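Local coordinates for De novo designed protein Foldit4 (Synthetic construct, PDB 6WI5) that has no known natural function, being a de novo designed protein that folds as a single-chain, ferredoxin-like alpha/beta domain, at residues E6-V11 with E47-V52; L25-R30 with V66-R71. All blocks are in the same frame, centred on the assembly; numbering follows the deposited sequence. Where two conformers were deposited one is given.

Contact 1: E6-V11 with E47-V52; sequences EIRIRV and EVEVHV
Ile-7, Ile-9 and Val-11 pair with Val-52, Val-50 and Val-48 in an antiparallel strand contact at the middle of the four-stranded sheet. Five backbone hydrogen bonds join the strands, among them the reciprocal pair between Ile-9 and Val-50, with N to O at 2.8 Å in both directions. On this aliphatic face Val-11 CG2 meets Val-50 CG2 at 3.8 Å, while Ile-9 CD1 lies 4.2 Å from Val-50 CG1. Leu-20 and Ile-24 of helix 17-31 and Ile-73 of helix 59-76 pack on Ile-9, as expected for the two central strands of a ferredoxin-like fold with both helices on one side of the sheet. The other face is polar. His-51 NE2 donates to Glu-49 OE1 at 3.0 Å, reaching the anti side of the carboxylate from 29° out of its plane; Arg-44 forms a salt bridge with the same oxygen. Arg-10 NE is 3.8 Å from Glu-49 OE2, a long salt bridge that rests on charge alone, the oxygen standing off the plane of the guanidinium. Replacing Glu-49 by an alanine would probably leave His-51 NE2 without this acceptor and take one carboxylate from Arg-10 and Arg-44. Arg-8 CG, anti to its backbone N (chi1 -178°), lies over one face of the His-51 ring, off toward the rim and 4.0 Å from the centroid, in a CH-pi contact.

Contact 2: L25-R30 with V66-R71; sequences LEEVKR and VERILR
The carboxylate of Glu-27 and the guanidinium of Arg-68 meet with their planes 63° apart, neither stacked nor coplanar. Glu-27 O lies at the edge of the guanidinium, near its plane, while Arg-30 CB approaches obliquely, 4.1 Å from Arg-68 NH2. The two groups bridge the antiparallel helices of a ferredoxin-like fold; the axes of segments 25-30 and 66-71 come within 9.8 Å at an angle of 150°. Arg-68 NE donates to Glu-27 OE1 in a hydrogen bond that is also a salt bridge; the modelled 2.4 Å between NE and OE1 is very short, and its exact length is doubtful. Glu-27 CD is turned by the bend at chi2 (-60°), and a second bend, at chi3 of Arg-68 (71°), sets NE beside the carboxylate.

The ion pair belongs to a wider salt-bridge network. Arg-30 NH2, one helical turn on from Glu-27, is 3.2 Å from Glu-27 OE2, so the two carboxylate oxygens serve arginines of different helices. Glu-31 forms a salt bridge with Arg-68 NH1, giving that guanidinium a second acidic partner on helix 17-31. Glu-72 brings a like charge close to Glu-27 OE2; the two arginines bound to Glu-27 would probably offset part of that repulsion.

Beside the charged groups the contact turns apolar. Glu-27 CB lies 4.3 Å from Ile-69 CG1, so the glutamate contributes its aliphatic base to the packing as well as its charge. Val-28 packs on Val-37 of strand 36-44, and Val-66 on Val-5 of strand 3-11, which ties the pair of helices to the sheet. Between the helices themselves, the end of Ile-69 reaches across until its CD1 is 4.2 Å from Val-28 CG2.

How the contacts relate
Contact 1 joins the two central strands of the sheet, contact 2 the two helices packed against it; their centres are about 15 Å apart, on opposite sides of the chain's centre. Along the chain the segments alternate: 6-11, 25-30, 47-52, 66-71. Strand 3-11 leads into helix 17-31, and strand 47-56 into helix 59-76, so each contact brings together equivalent elements of the two beta-alpha-beta halves of the ferredoxin-like fold. The two layers touch directly where Ile-7 CD1 packs 4.1 Å from Ile-69 CG2. Together they hold the halves to each other twice, through backbone bonds in the sheet and through charges and apolar side chains between the helices.

Contact 1: E6-V11 with E47-V52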
loop_
_atom_site.group_PDB
_atom_site.type_symbol
_atom_site.label_atom_id
_atom_site.label_comp_id
_atom_site.label_asym_id
_atom_site.label_seq_id
_atom_site.Cartn_x
_atom_site.Cartn_y
_atom_site.Cartn_z
ATOM N N GLU A 6 2.413 -6.563 -2.702
ATOM C CA GLU A 6 0.970 -6.385 -2.659
ATOM C C GLU A 6 0.555 -6.147 -1.216
ATOM O O GLU A 6 0.844 -6.966 -0.340
ATOM C CB GLU A 6 0.249 -7.605 -3.233
ATOM C CG GLU A 6 0.782 -8.046 -4.583
ATOM C CD GLU A 6 0.307 -9.431 -4.971
ATOM O OE1 GLU A 6 -0.857 -9.565 -5.400
ATOM O OE2 GLU A 6 1.097 -10.388 -4.829
ATOM N N ILE A 7 -0.110 -5.022 -0.972
ATOM C CA ILE A 7 -0.523 -4.618 0.366
ATOM C C ILE A 7 -2.043 -4.606 0.412
ATOM O O ILE A 7 -2.687 -3.948 -0.412
ATOM C CB ILE A 7 0.046 -3.240 0.743
ATOM C CG1 ILE A 7 1.562 -3.216 0.547
ATOM C CG2 ILE A 7 -0.308 -2.892 2.181
ATOM C CD1 ILE A 7 2.188 -1.869 0.826
ATOM N N ARG A 8 -2.612 -5.336 1.367
ATOM C CA ARG A 8 -4.055 -5.398 1.563
ATOM C C ARG A 8 -4.388 -4.749 2.898
ATOM O O ARG A 8 -3.860 -5.158 3.937
ATOM C CB ARG A 8 -4.554 -6.841 1.531
ATOM C CG ARG A 8 -6.062 -6.975 1.688
ATOM C CD ARG A 8 -6.467 -8.431 1.850
ATOM N NE ARG A 8 -5.938 -9.006 3.084
ATOM C CZ ARG A 8 -6.053 -10.286 3.420
ATOM N NH1 ARG A 8 -6.676 -11.133 2.611
ATOM N NH2 ARG A 8 -5.542 -10.723 4.563
ATOM N N ILE A 9 -5.260 -3.744 2.869
ATOM C CA ILE A 9 -5.614 -2.969 4.051
ATOM C C ILE A 9 -7.110 -3.115 4.286
ATOM O O ILE A 9 -7.917 -2.780 3.410
ATOM C CB ILE A 9 -5.231 -1.490 3.894
ATOM C CG1 ILE A 9 -3.781 -1.366 3.429
ATOM C CG2 ILE A 9 -5.449 -0.742 5.204
ATOM C CD1 ILE A 9 -3.557 -0.241 2.454
ATOM N N ARG A 10 -7.479 -3.607 5.466
ATOM C CA ARG A 10 -8.879 -3.698 5.867
ATOM C C ARG A 10 -9.267 -2.399 6.562
ATOM O O ARG A 10 -8.751 -2.084 7.640
ATOM C CB ARG A 10 -9.109 -4.903 6.775
ATOM C CG ARG A 10 -9.269 -6.217 6.029
ATOM C CD ARG A 10 -9.535 -7.371 6.982
ATOM N NE ARG A 10 -10.640 -8.211 6.528
ATOM C CZ ARG A 10 -11.901 -8.062 6.922
ATOM N NH1 ARG A 10 -12.845 -8.869 6.458
ATOM N NH2 ARG A 10 -12.218 -7.104 7.784
ATOM N N VAL A 11 -10.173 -1.645 5.945
ATOM C CA VAL A 11 -10.617 -0.357 6.464
ATOM C C VAL A 11 -11.960 -0.544 7.152
ATOM O O VAL A 11 -12.839 -1.252 6.644
ATOM C CB VAL A 11 -10.709 0.693 5.340
ATOM C CG1 VAL A 11 -10.960 2.076 5.920
ATOM C CG2 VAL A 11 -9.439 0.684 4.502
ATOM N N GLU A 47 -17.801 -3.702 4.414
ATOM C CA GLU A 47 -16.387 -3.559 4.723
ATOM C C GLU A 47 -15.608 -3.284 3.443
ATOM O O GLU A 47 -15.977 -3.750 2.363
ATOM C CB GLU A 47 -15.840 -4.813 5.412
ATOM N N VAL A 48 -14.523 -2.524 3.574
ATOM C CA VAL A 48 -13.720 -2.095 2.436
ATOM C C VAL A 48 -12.305 -2.633 2.597
ATOM O O VAL A 48 -11.710 -2.519 3.675
ATOM C CB VAL A 48 -13.700 -0.563 2.299
ATOM C CG1 VAL A 48 -12.863 -0.160 1.101
ATOM C CG2 VAL A 48 -15.113 -0.020 2.177
ATOM N N GLU A 49 -11.772 -3.214 1.526
ATOM C CA GLU A 49 -10.372 -3.607 1.443
ATOM C C GLU A 49 -9.680 -2.758 0.386
ATOM O O GLU A 49 -10.174 -2.639 -0.740
ATOM C CB GLU A 49 -10.226 -5.089 1.093
ATOM C CG GLU A 49 -10.467 -6.048 2.244
ATOM C CD GLU A 49 -10.111 -7.476 1.880
ATOM O OE1 GLU A 49 -9.832 -7.734 0.690
ATOM O OE2 GLU A 49 -10.107 -8.340 2.782
ATOM N N VAL A 50 -8.544 -2.168 0.751
ATOM C CA VAL A 50 -7.719 -1.405 -0.178
ATOM C C VAL A 50 -6.522 -2.260 -0.564
ATOM O O VAL A 50 -5.761 -2.705 0.305
ATOM C CB VAL A 50 -7.265 -0.071 0.437
ATOM C CG1 VAL A 50 -6.374 0.682 -0.539
ATOM C CG2 VAL A 50 -8.473 0.771 0.826
ATOM N N HIS A 51 -6.358 -2.497 -1.861
ATOM C CA HIS A 51 -5.269 -3.311 -2.388
ATOM C C HIS A 51 -4.299 -2.409 -3.136
ATOM O O HIS A 51 -4.697 -1.702 -4.067
ATOM C CB HIS A 51 -5.798 -4.411 -3.307
ATOM C CG HIS A 51 -6.613 -5.450 -2.599
ATOM N ND1 HIS A 51 -6.183 -6.749 -2.437
ATOM C CD2 HIS A 51 -7.827 -5.376 -2.004
ATOM C CE1 HIS A 51 -7.101 -7.433 -1.776
ATOM N NE2 HIS A 51 -8.107 -6.624 -1.502
ATOM N N VAL A 52 -3.033 -2.436 -2.727
ATOM C CA VAL A 52 -1.976 -1.645 -3.346
ATOM C C VAL A 52 -0.930 -2.606 -3.888
ATOM O O VAL A 52 -0.379 -3.418 -3.134
ATOM C CB VAL A 52 -1.340 -0.659 -2.354
ATOM C CG1 VAL A 52 -0.329 0.228 -3.063
ATOM C CG2 VAL A 52 -2.410 0.178 -1.668
#

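Contact 2: L25-R30 with V66-R71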
loop_
_atom_site.group_PDB
_atom_site.type_symbol
_atom_site.label_atom_id
_atom_site.label_comp_id
_atom_site.label_asym_id
_atom_site.label_seq_id
_atom_site.Cartn_x
_atom_site.Cartn_y
_atom_site.Cartn_z
ATOM N N LEU A 25 -0.536 7.127 -2.107
ATOM C CA LEU A 25 -0.024 7.611 -3.385
ATOM C C LEU A 25 0.966 8.751 -3.193
ATOM O O LEU A 25 1.877 8.925 -4.011
ATOM C CB LEU A 25 -1.176 8.058 -4.282
ATOM C CG LEU A 25 -2.142 6.961 -4.728
ATOM C CD1 LEU A 25 -3.192 7.523 -5.667
ATOM C CD2 LEU A 25 -1.387 5.819 -5.390
ATOM N N GLU A 26 0.803 9.537 -2.128
ATOM C CA GLU A 26 1.754 10.608 -1.850
ATOM C C GLU A 26 3.111 10.048 -1.451
ATOM O O GLU A 26 4.150 10.583 -1.854
ATOM C CB GLU A 26 1.205 11.525 -0.758
ATOM C CG GLU A 26 0.159 12.507 -1.247
ATOM C CD GLU A 26 -0.540 13.221 -0.111
ATOM O OE1 GLU A 26 -0.425 12.754 1.042
ATOM O OE2 GLU A 26 -1.201 14.248 -0.368
ATOM N N GLU A 27 3.125 8.971 -0.664
ATOM C CA GLU A 27 4.393 8.366 -0.273
ATOM C C GLU A 27 5.086 7.714 -1.463
ATOM O O GLU A 27 6.317 7.734 -1.557
ATOM C CB GLU A 27 4.172 7.350 0.847
ATOM C CG GLU A 27 3.703 7.970 2.152
ATOM C CD GLU A 27 4.695 8.971 2.716
ATOM O OE1 GLU A 27 5.911 8.806 2.489
ATOM O OE2 GLU A 27 4.254 9.927 3.387
ATOM N N VAL A 28 4.313 7.127 -2.380
ATOM C CA VAL A 28 4.902 6.572 -3.594
ATOM C C VAL A 28 5.492 7.683 -4.453
ATOM O O VAL A 28 6.567 7.527 -5.042
ATOM C CB VAL A 28 3.853 5.750 -4.366
ATOM C CG1 VAL A 28 4.428 5.254 -5.684
ATOM C CG2 VAL A 28 3.366 4.583 -3.521
ATOM N N LYS A 29 4.801 8.822 -4.529
ATOM C CA LYS A 29 5.303 9.957 -5.297
ATOM C C LYS A 29 6.581 10.518 -4.686
ATOM O O LYS A 29 7.500 10.917 -5.412
ATOM C CB LYS A 29 4.225 11.039 -5.378
ATOM C CG LYS A 29 4.630 12.287 -6.139
ATOM C CD LYS A 29 3.649 13.419 -5.869
ATOM C CE LYS A 29 3.967 14.649 -6.701
ATOM N NZ LYS A 29 3.652 14.441 -8.141
ATOM N N ARG A 30 6.659 10.557 -3.353
ATOM C CA ARG A 30 7.851 11.083 -2.695
ATOM C C ARG A 30 9.058 10.182 -2.908
ATOM O O ARG A 30 10.193 10.670 -2.950
ATOM C CB ARG A 30 7.587 11.269 -1.200
ATOM C CG ARG A 30 6.628 12.402 -0.875
ATOM C CD ARG A 30 6.273 12.421 0.604
ATOM N NE ARG A 30 5.460 13.582 0.952
ATOM C CZ ARG A 30 4.949 13.802 2.160
ATOM N NH1 ARG A 30 4.222 14.888 2.387
ATOM N NH2 ARG A 30 5.163 12.937 3.140
ATOM N N VAL A 66 7.711 0.439 1.513
ATOM C CA VAL A 66 6.704 -0.353 2.214
ATOM C C VAL A 66 6.627 0.058 3.681
ATOM O O VAL A 66 5.538 0.254 4.234
ATOM C CB VAL A 66 7.002 -1.856 2.061
ATOM C CG1 VAL A 66 6.197 -2.664 3.064
ATOM C CG2 VAL A 66 6.690 -2.310 0.643
ATOM N N GLU A 67 7.785 0.201 4.332
ATOM C CA GLU A 67 7.793 0.582 5.742
ATOM C C GLU A 67 7.203 1.969 5.946
ATOM O O GLU A 67 6.522 2.221 6.947
ATOM C CB GLU A 67 9.216 0.520 6.298
ATOM C CG GLU A 67 9.805 -0.875 6.308
ATOM C CD GLU A 67 8.930 -1.866 7.049
ATOM O OE1 GLU A 67 8.369 -1.498 8.103
ATOM O OE2 GLU A 67 8.797 -3.013 6.571
ATOM N N ARG A 68 7.453 2.884 5.010
ATOM C CA ARG A 68 6.893 4.226 5.131
ATOM C C ARG A 68 5.384 4.206 4.923
ATOM O O ARG A 68 4.648 4.930 5.604
ATOM C CB ARG A 68 7.573 5.166 4.136
ATOM C CG ARG A 68 7.644 6.608 4.605
ATOM C CD ARG A 68 8.594 7.435 3.752
ATOM N NE ARG A 68 8.073 7.679 2.410
ATOM C CZ ARG A 68 8.540 7.102 1.307
ATOM N NH1 ARG A 68 9.549 6.244 1.377
ATOM N NH2 ARG A 68 7.999 7.387 0.130
ATOM N N ILE A 69 4.906 3.373 3.996
ATOM C CA ILE A 69 3.468 3.225 3.787
ATOM C C ILE A 69 2.807 2.645 5.031
ATOM O O ILE A 69 1.746 3.111 5.464
ATOM C CB ILE A 69 3.200 2.358 2.542
ATOM C CG1 ILE A 69 3.546 3.131 1.268
ATOM C CG2 ILE A 69 1.752 1.883 2.515
ATOM C CD1 ILE A 69 3.445 2.302 0.006
ATOM N N LEU A 70 3.430 1.629 5.636
ATOM C CA LEU A 70 2.846 1.012 6.822
ATOM C C LEU A 70 2.763 2.002 7.978
ATOM O O LEU A 70 1.803 1.975 8.757
ATOM C CB LEU A 70 3.652 -0.223 7.228
ATOM C CG LEU A 70 3.664 -1.366 6.211
ATOM C CD1 LEU A 70 4.384 -2.583 6.769
ATOM C CD2 LEU A 70 2.249 -1.720 5.785
ATOM N N ARG A 71 3.759 2.884 8.108
ATOM C CA ARG A 71 3.709 3.899 9.159
ATOM C C ARG A 71 2.586 4.900 8.904
ATOM O O ARG A 71 1.892 5.314 9.841
ATOM C CB ARG A 71 5.050 4.626 9.261
ATOM C CG ARG A 71 6.218 3.761 9.709
ATOM C CD ARG A 71 7.440 4.626 9.989
ATOM N NE ARG A 71 8.681 3.858 9.957
ATOM C CZ ARG A 71 9.481 3.783 8.898
ATOM N NH1 ARG A 71 10.592 3.061 8.953
ATOM N NH2 ARG A 71 9.171 4.433 7.783
#